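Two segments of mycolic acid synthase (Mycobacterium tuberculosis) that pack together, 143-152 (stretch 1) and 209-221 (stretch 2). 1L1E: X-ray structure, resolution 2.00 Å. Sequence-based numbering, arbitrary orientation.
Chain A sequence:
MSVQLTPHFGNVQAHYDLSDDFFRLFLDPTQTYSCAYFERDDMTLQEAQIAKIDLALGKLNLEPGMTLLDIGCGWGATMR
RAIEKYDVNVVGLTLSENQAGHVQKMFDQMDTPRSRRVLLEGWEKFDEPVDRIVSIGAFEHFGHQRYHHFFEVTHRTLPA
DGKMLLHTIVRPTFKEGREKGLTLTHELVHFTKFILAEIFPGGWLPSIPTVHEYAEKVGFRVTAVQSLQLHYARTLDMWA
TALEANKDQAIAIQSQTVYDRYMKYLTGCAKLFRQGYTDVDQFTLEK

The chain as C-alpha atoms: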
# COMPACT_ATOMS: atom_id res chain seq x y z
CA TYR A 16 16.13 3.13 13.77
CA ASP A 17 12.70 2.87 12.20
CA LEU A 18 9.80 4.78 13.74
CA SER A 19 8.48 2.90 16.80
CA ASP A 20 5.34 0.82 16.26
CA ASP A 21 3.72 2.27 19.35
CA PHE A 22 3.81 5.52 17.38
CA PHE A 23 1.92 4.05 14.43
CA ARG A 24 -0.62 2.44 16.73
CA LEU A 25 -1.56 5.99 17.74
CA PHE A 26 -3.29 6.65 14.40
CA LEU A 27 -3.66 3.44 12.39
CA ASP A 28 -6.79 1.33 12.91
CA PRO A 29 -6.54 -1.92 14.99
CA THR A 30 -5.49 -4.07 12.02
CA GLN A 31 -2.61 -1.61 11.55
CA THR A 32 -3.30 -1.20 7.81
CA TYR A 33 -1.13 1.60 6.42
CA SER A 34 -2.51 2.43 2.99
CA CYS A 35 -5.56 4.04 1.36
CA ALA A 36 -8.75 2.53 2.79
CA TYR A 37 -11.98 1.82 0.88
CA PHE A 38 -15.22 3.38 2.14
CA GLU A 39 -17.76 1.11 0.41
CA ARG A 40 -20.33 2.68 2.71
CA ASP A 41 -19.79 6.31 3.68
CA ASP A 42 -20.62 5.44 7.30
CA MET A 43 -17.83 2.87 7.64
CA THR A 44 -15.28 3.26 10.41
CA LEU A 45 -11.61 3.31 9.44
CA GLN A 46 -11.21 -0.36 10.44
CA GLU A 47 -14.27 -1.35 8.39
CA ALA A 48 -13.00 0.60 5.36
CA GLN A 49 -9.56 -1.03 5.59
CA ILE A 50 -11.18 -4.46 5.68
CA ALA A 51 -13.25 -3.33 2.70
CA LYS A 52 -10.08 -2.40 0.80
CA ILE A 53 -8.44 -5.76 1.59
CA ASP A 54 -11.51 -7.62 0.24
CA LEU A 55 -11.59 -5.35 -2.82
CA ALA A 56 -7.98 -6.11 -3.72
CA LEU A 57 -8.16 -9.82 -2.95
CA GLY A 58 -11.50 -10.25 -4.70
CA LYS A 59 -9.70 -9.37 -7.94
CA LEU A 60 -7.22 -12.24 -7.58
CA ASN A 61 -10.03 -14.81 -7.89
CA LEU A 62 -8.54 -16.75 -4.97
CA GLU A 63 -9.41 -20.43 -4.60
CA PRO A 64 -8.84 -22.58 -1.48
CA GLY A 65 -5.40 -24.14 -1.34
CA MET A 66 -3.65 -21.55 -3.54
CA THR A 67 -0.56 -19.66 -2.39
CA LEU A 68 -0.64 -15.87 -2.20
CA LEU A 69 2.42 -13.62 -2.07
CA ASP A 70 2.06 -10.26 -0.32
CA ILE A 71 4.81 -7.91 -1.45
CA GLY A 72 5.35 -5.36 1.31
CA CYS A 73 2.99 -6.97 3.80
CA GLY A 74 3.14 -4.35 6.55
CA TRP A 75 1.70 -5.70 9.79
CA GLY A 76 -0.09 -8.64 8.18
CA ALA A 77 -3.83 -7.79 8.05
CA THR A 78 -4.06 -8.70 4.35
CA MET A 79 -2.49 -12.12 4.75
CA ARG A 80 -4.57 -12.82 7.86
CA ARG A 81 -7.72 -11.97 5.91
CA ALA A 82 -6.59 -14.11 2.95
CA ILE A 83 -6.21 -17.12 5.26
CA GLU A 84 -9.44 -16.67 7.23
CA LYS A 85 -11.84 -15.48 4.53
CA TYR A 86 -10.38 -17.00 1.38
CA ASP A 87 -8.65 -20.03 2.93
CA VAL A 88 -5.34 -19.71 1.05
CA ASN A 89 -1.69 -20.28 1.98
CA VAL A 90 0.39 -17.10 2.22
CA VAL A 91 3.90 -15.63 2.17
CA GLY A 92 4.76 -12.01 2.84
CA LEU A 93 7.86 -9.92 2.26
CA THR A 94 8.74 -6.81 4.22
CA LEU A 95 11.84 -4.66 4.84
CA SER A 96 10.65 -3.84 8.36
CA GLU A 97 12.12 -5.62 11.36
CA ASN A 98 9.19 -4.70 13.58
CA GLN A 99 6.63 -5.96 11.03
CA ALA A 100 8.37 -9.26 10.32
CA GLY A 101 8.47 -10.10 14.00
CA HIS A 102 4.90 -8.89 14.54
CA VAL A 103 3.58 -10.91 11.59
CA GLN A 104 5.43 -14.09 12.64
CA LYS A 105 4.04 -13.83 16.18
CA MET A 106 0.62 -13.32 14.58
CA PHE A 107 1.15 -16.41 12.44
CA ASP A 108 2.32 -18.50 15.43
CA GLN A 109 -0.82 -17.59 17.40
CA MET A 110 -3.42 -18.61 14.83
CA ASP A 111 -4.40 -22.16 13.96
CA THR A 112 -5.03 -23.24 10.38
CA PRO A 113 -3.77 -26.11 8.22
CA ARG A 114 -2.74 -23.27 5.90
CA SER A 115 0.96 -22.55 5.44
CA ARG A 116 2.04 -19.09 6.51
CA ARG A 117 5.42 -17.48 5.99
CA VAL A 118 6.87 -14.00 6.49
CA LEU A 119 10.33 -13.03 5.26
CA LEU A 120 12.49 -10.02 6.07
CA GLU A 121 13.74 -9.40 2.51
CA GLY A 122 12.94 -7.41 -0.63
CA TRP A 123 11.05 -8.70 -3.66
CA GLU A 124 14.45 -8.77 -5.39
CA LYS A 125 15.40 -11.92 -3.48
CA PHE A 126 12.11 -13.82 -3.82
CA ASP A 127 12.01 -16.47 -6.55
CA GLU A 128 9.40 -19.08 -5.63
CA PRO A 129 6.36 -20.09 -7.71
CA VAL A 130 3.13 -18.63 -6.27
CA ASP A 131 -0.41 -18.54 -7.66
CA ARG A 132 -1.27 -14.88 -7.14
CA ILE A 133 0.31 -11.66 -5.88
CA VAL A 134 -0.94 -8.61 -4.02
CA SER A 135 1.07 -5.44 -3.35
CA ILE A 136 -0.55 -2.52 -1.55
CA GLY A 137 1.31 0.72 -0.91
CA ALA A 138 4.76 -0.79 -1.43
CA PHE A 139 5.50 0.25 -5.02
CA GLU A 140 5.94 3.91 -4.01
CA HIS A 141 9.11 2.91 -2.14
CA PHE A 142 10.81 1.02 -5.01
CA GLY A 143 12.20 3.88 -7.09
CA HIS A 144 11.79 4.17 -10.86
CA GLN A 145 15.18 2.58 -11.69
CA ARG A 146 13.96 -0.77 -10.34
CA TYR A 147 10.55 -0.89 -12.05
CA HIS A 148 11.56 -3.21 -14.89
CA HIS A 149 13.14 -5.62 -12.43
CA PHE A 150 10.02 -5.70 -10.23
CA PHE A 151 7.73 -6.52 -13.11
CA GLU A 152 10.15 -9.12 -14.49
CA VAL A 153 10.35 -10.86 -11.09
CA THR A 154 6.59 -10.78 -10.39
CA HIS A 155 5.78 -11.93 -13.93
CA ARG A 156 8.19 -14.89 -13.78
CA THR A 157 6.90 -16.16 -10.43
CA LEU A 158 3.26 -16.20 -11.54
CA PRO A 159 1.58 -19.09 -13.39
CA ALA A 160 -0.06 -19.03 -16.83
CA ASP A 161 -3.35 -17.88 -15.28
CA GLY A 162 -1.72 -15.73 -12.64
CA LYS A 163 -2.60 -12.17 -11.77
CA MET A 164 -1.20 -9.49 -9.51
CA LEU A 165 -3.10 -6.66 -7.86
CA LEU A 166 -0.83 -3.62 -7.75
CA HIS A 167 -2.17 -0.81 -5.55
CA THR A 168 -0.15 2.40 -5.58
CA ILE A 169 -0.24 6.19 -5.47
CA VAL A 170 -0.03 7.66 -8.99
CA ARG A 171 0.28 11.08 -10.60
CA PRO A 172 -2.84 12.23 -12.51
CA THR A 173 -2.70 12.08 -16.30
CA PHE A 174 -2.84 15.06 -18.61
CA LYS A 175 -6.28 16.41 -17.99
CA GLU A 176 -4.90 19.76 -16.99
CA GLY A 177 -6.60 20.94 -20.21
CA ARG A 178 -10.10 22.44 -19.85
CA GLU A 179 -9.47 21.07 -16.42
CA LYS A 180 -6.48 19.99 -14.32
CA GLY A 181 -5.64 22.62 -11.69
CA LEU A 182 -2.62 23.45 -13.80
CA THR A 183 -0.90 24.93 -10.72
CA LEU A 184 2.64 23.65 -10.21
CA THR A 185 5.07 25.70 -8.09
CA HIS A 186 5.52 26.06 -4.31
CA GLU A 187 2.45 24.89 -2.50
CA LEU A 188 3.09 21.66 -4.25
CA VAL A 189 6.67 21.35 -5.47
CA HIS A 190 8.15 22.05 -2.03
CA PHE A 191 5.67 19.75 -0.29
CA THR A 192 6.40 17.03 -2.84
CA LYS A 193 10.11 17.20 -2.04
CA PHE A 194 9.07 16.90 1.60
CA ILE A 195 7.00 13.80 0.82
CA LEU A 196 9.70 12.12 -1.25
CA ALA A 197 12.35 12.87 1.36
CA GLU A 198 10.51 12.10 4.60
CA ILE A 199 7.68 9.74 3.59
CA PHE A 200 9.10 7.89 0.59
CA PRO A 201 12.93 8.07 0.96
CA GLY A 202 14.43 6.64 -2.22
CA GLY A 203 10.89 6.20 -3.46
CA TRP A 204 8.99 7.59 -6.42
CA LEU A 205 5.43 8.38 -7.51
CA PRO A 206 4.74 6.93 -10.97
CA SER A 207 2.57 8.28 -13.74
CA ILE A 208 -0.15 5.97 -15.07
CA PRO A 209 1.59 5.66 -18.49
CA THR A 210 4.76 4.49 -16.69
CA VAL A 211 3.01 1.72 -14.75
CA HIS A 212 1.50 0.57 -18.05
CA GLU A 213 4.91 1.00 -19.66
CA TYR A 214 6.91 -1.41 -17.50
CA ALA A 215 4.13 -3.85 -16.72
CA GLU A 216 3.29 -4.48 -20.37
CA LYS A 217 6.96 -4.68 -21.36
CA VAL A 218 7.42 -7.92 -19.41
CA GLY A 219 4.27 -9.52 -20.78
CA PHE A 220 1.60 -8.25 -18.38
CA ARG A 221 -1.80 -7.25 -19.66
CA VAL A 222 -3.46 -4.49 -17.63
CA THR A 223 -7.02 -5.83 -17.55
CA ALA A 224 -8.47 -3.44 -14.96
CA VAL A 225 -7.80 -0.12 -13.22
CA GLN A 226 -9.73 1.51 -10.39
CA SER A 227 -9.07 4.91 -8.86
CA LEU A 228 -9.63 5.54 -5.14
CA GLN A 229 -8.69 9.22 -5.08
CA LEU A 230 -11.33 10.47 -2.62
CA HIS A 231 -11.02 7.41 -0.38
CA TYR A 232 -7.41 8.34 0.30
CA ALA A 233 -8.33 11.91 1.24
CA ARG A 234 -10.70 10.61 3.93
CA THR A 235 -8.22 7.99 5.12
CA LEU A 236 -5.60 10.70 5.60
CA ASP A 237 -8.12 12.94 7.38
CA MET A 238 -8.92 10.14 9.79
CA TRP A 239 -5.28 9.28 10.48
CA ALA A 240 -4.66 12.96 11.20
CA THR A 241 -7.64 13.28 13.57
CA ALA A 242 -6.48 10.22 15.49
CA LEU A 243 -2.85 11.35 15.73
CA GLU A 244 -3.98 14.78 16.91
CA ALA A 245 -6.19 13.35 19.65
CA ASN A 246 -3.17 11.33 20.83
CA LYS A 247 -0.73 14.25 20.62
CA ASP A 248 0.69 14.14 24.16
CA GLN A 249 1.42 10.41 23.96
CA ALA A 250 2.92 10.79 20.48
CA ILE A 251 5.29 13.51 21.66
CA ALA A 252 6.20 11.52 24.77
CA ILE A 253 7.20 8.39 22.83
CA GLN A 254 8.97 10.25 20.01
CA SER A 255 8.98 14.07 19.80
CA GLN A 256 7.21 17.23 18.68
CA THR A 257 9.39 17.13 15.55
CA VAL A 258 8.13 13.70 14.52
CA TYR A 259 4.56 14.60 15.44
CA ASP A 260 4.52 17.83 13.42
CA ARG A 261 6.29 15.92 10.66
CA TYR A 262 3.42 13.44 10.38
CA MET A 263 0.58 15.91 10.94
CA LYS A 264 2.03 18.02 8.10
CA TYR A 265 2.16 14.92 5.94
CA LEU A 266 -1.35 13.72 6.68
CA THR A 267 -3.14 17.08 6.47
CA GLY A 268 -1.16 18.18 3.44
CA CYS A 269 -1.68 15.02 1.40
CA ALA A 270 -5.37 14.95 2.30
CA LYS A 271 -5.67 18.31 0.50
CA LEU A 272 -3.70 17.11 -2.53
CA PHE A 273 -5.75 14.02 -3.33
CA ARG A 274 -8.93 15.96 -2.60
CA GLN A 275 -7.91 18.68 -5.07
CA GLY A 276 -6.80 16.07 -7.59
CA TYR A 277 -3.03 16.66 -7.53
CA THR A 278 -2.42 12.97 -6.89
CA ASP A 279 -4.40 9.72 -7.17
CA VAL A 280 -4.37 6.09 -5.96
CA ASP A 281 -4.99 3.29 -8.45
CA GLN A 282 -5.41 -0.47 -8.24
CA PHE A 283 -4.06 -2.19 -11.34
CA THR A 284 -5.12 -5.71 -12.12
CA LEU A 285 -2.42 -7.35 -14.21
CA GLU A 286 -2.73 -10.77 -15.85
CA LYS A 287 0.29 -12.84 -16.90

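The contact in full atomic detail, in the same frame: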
# COMPACT_ATOMS: atom_id res chain seq x y z
N GLY A 143 11.33 3.01 -6.32
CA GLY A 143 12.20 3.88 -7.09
C GLY A 143 12.11 3.44 -8.54
O GLY A 143 12.19 2.26 -8.85
N HIS A 144 11.93 4.41 -9.43
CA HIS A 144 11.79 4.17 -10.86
C HIS A 144 12.85 3.25 -11.50
O HIS A 144 12.51 2.43 -12.35
CB HIS A 144 11.74 5.52 -11.58
CG HIS A 144 11.59 5.42 -13.07
ND1 HIS A 144 12.62 5.05 -13.90
CD2 HIS A 144 10.52 5.65 -13.87
CE1 HIS A 144 12.20 5.06 -15.15
NE2 HIS A 144 10.93 5.42 -15.16
N GLN A 145 14.11 3.39 -11.10
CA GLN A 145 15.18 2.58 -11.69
C GLN A 145 15.02 1.07 -11.51
O GLN A 145 15.69 0.29 -12.19
CB GLN A 145 16.55 2.98 -11.12
CG GLN A 145 16.71 2.67 -9.64
CD GLN A 145 16.18 3.78 -8.75
OE1 GLN A 145 15.21 4.47 -9.09
NE2 GLN A 145 16.80 3.95 -7.58
N ARG A 146 14.15 0.65 -10.59
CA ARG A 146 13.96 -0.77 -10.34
C ARG A 146 12.64 -1.32 -10.90
O ARG A 146 12.36 -2.51 -10.77
CB ARG A 146 14.02 -1.05 -8.83
CG ARG A 146 15.19 -0.37 -8.13
CD ARG A 146 15.84 -1.31 -7.15
NE ARG A 146 14.95 -1.72 -6.07
CZ ARG A 146 15.18 -2.75 -5.26
NH1 ARG A 146 16.28 -3.48 -5.41
NH2 ARG A 146 14.33 -3.04 -4.29
N TYR A 147 11.84 -0.45 -11.52
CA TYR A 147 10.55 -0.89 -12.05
C TYR A 147 10.62 -2.10 -12.97
O TYR A 147 9.89 -3.07 -12.77
CB TYR A 147 9.84 0.26 -12.78
CG TYR A 147 9.30 1.35 -11.85
CD1 TYR A 147 8.72 2.50 -12.38
CD2 TYR A 147 9.35 1.21 -10.46
CE1 TYR A 147 8.20 3.50 -11.54
CE2 TYR A 147 8.83 2.19 -9.62
CZ TYR A 147 8.26 3.34 -10.17
OH TYR A 147 7.75 4.32 -9.34
N HIS A 148 11.49 -2.07 -13.99
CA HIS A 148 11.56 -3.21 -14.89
C HIS A 148 11.84 -4.51 -14.16
O HIS A 148 11.26 -5.55 -14.48
CB HIS A 148 12.64 -3.04 -15.95
CG HIS A 148 12.87 -4.28 -16.75
ND1 HIS A 148 12.03 -4.68 -17.77
CD2 HIS A 148 13.80 -5.27 -16.63
CE1 HIS A 148 12.43 -5.85 -18.24
NE2 HIS A 148 13.50 -6.23 -17.56
N HIS A 149 12.75 -4.45 -13.20
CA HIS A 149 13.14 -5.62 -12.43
C HIS A 149 11.93 -6.19 -11.65
O HIS A 149 11.67 -7.39 -11.68
CB HIS A 149 14.28 -5.25 -11.47
CG HIS A 149 14.92 -6.42 -10.81
ND1 HIS A 149 14.99 -7.67 -11.39
CD2 HIS A 149 15.53 -6.54 -9.61
CE1 HIS A 149 15.61 -8.50 -10.58
NE2 HIS A 149 15.95 -7.84 -9.49
N PHE A 150 11.20 -5.31 -10.99
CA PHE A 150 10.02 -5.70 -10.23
C PHE A 150 9.02 -6.45 -11.10
O PHE A 150 8.55 -7.53 -10.76
CB PHE A 150 9.36 -4.46 -9.63
CG PHE A 150 8.04 -4.73 -8.99
CD1 PHE A 150 7.97 -5.43 -7.78
CD2 PHE A 150 6.86 -4.29 -9.58
CE1 PHE A 150 6.73 -5.67 -7.16
CE2 PHE A 150 5.62 -4.52 -8.97
CZ PHE A 150 5.55 -5.21 -7.77
N PHE A 151 8.68 -5.87 -12.24
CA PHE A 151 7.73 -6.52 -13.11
C PHE A 151 8.26 -7.82 -13.71
O PHE A 151 7.50 -8.75 -13.93
CB PHE A 151 7.24 -5.54 -14.18
CG PHE A 151 6.29 -4.51 -13.63
CD1 PHE A 151 6.63 -3.15 -13.59
CD2 PHE A 151 5.06 -4.90 -13.10
CE1 PHE A 151 5.77 -2.21 -13.05
CE2 PHE A 151 4.19 -3.96 -12.55
CZ PHE A 151 4.54 -2.62 -12.52
N GLU A 152 9.57 -7.89 -13.96
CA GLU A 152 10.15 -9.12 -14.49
C GLU A 152 10.07 -10.23 -13.43
O GLU A 152 9.75 -11.37 -13.74
CB GLU A 152 11.62 -8.90 -14.88
CG GLU A 152 12.47 -10.16 -14.79
CD GLU A 152 13.96 -9.90 -14.99
OE1 GLU A 152 14.51 -8.97 -14.36
OE2 GLU A 152 14.59 -10.65 -15.78
N PRO A 209 0.94 6.17 -17.28
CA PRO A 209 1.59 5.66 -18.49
C PRO A 209 2.84 4.83 -18.17
O PRO A 209 3.14 3.86 -18.87
CB PRO A 209 1.92 6.94 -19.25
CG PRO A 209 0.72 7.80 -18.95
CD PRO A 209 0.60 7.60 -17.44
N THR A 210 3.56 5.21 -17.11
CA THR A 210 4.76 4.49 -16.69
C THR A 210 4.42 3.09 -16.16
O THR A 210 5.08 2.11 -16.51
CB THR A 210 5.54 5.27 -15.60
OG1 THR A 210 6.25 6.35 -16.21
CG2 THR A 210 6.52 4.37 -14.90
N VAL A 211 3.41 3.01 -15.29
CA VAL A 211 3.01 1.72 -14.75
C VAL A 211 2.73 0.81 -15.95
O VAL A 211 3.27 -0.29 -16.06
CB VAL A 211 1.74 1.82 -13.90
CG1 VAL A 211 1.27 0.42 -13.51
CG2 VAL A 211 2.00 2.67 -12.67
N HIS A 212 1.87 1.30 -16.84
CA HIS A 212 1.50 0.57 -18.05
C HIS A 212 2.75 0.21 -18.83
O HIS A 212 2.89 -0.91 -19.34
CB HIS A 212 0.60 1.43 -18.92
CG HIS A 212 -0.85 1.34 -18.57
ND1 HIS A 212 -1.69 0.40 -19.13
CD2 HIS A 212 -1.61 2.06 -17.71
CE1 HIS A 212 -2.91 0.54 -18.63
NE2 HIS A 212 -2.89 1.54 -17.77
N GLU A 213 3.66 1.17 -18.93
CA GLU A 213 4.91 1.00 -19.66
C GLU A 213 5.68 -0.25 -19.26
O GLU A 213 5.87 -1.15 -20.07
CB GLU A 213 5.82 2.21 -19.45
CG GLU A 213 7.12 2.16 -20.25
CD GLU A 213 8.17 3.13 -19.74
OE1 GLU A 213 9.25 3.20 -20.37
OE2 GLU A 213 7.94 3.83 -18.73
N TYR A 214 6.13 -0.29 -18.01
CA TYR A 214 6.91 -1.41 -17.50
C TYR A 214 6.18 -2.71 -17.29
O TYR A 214 6.76 -3.78 -17.43
CB TYR A 214 7.61 -1.03 -16.20
CG TYR A 214 8.72 -0.04 -16.40
CD1 TYR A 214 8.45 1.32 -16.52
CD2 TYR A 214 10.05 -0.47 -16.49
CE1 TYR A 214 9.48 2.23 -16.71
CE2 TYR A 214 11.07 0.43 -16.69
CZ TYR A 214 10.78 1.78 -16.80
OH TYR A 214 11.81 2.68 -16.97
N ALA A 215 4.90 -2.64 -16.94
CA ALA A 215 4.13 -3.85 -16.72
C ALA A 215 4.01 -4.60 -18.04
O ALA A 215 4.38 -5.77 -18.15
CB ALA A 215 2.75 -3.51 -16.17
N GLU A 216 3.49 -3.90 -19.05
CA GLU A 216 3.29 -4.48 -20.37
C GLU A 216 4.57 -4.94 -21.05
O GLU A 216 4.54 -5.86 -21.86
CB GLU A 216 2.58 -3.48 -21.27
CG GLU A 216 1.12 -3.26 -20.92
CD GLU A 216 0.54 -2.05 -21.62
OE1 GLU A 216 0.93 -1.80 -22.78
OE2 GLU A 216 -0.30 -1.36 -21.01
N LYS A 217 5.69 -4.30 -20.73
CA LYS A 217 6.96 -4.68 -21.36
C LYS A 217 7.56 -6.00 -20.88
O LYS A 217 8.58 -6.45 -21.39
CB LYS A 217 7.99 -3.55 -21.19
CG LYS A 217 7.77 -2.40 -22.16
CD LYS A 217 8.71 -1.24 -21.86
CE LYS A 217 8.55 -0.11 -22.87
NZ LYS A 217 9.37 1.08 -22.51
N VAL A 218 6.93 -6.63 -19.88
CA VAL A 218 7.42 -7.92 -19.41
C VAL A 218 6.40 -8.99 -19.77
O VAL A 218 6.61 -10.17 -19.50
CB VAL A 218 7.70 -7.94 -17.88
CG1 VAL A 218 8.69 -6.84 -17.53
CG2 VAL A 218 6.40 -7.78 -17.08
N GLY A 219 5.30 -8.58 -20.38
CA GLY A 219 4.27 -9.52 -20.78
C GLY A 219 2.92 -9.34 -20.11
O GLY A 219 1.94 -9.98 -20.50
N PHE A 220 2.85 -8.48 -19.09
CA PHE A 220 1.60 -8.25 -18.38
C PHE A 220 0.57 -7.51 -19.20
O PHE A 220 0.88 -6.60 -19.99
CB PHE A 220 1.85 -7.44 -17.10
CG PHE A 220 2.26 -8.27 -15.91
CD1 PHE A 220 3.34 -7.87 -15.13
CD2 PHE A 220 1.52 -9.38 -15.52
CE1 PHE A 220 3.67 -8.57 -13.96
CE2 PHE A 220 1.84 -10.08 -14.36
CZ PHE A 220 2.93 -9.68 -13.58
N ARG A 221 -0.68 -7.90 -19.01
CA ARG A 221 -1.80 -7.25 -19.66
C ARG A 221 -2.55 -6.56 -18.52
O ARG A 221 -2.93 -7.20 -17.53
CB ARG A 221 -2.69 -8.29 -20.34
CG ARG A 221 -2.03 -8.97 -21.55
CD ARG A 221 -2.86 -10.12 -22.09
NE ARG A 221 -3.03 -11.18 -21.10
CZ ARG A 221 -4.20 -11.49 -20.54
NH1 ARG A 221 -5.30 -10.83 -20.88
NH2 ARG A 221 -4.26 -12.47 -19.64
O HOH W 1 8.68 6.17 -17.35
O HOH W 2 9.43 -3.57 -18.17

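Two helices, one beginning at 147 and continuing past stretch 1, the other already under way when stretch 2 opens at Pro-209, pack at an angle of 53° between their N-to-C directions, with axes 8.8 Å apart at closest approach. The backbones are nearest around His-148 and Tyr-214 (CA to CA 5.6 Å), whereas His-144 CA and Thr-210 CA lie 9.1 Å apart. The contact buries 540 Å² in total, and no clear direct hydrogen bond crosses it; the evidence points to apolar and aromatic packing, supplemented by two waters.

At the start of stretch 1, Gly-143 has a phi of 93° and psi of 133°, at which a CB would be jammed against the preceding carbonyl. His-144 follows in the t rotamer, and although its CA-to-CB bond points sideways, its ring reaches Tyr-214: CE1 lies 3.0 Å from Tyr-214 OH. The pair is offset edge-to-face, the tyrosine edge toward the imidazole face, with planes at 88° and centroids 5.3 Å apart. Water 1 ties the same imidazole to stretch 2, bonding His-144 NE2 at 3.2 Å, Thr-210 OG1 at 2.7 Å and, as donor, Glu-213 OE2 at 2.8 Å.

Gln-145 and Arg-146 point away, and contact resumes at Tyr-147. Its CB sits over the Tyr-214 ring, 3.9 Å from the centroid of that ring and 16° off the normal, a CH-pi geometry. Its own ring turns an edge toward the same face (planes at 81°), while its CD1 meets Thr-210 CG2 at 3.8 Å.

His-148 passes close to Tyr-214 through its backbone, N to CD2 being 3.3 Å, and its CE1 touches Val-218 CG1 at 3.9 Å. Water 2 accounts for the polar link, lying 2.9 Å from His-148 ND1 and donating to Tyr-214 O at 2.8 Å.

His-149 points away, and its ND1 donates to Glu-152 OE1 (3.3 Å) within the stretch. Phe-151, with 123 Å² covered, has the largest share of the interface. Ala-215 CB lies over its face, 4.1 Å from the ring centroid and 17° off the normal, a CH-pi contact, and the backbone is close as well, Phe-151 CD1 being 3.8 Å from Ala-215 N. Around it, Phe-151 CD1 meets Tyr-214 CB at 3.5 Å, CB meets Val-218 CG2 at 3.8 Å, and CD2 meets Phe-220 CD1 at 4.0 Å. The last two partners flank Gly-219, whose positive phi marks a Schellman motif at the helix end. Glu-152 adds little, its N lying 3.8 Å from Val-218 CG1.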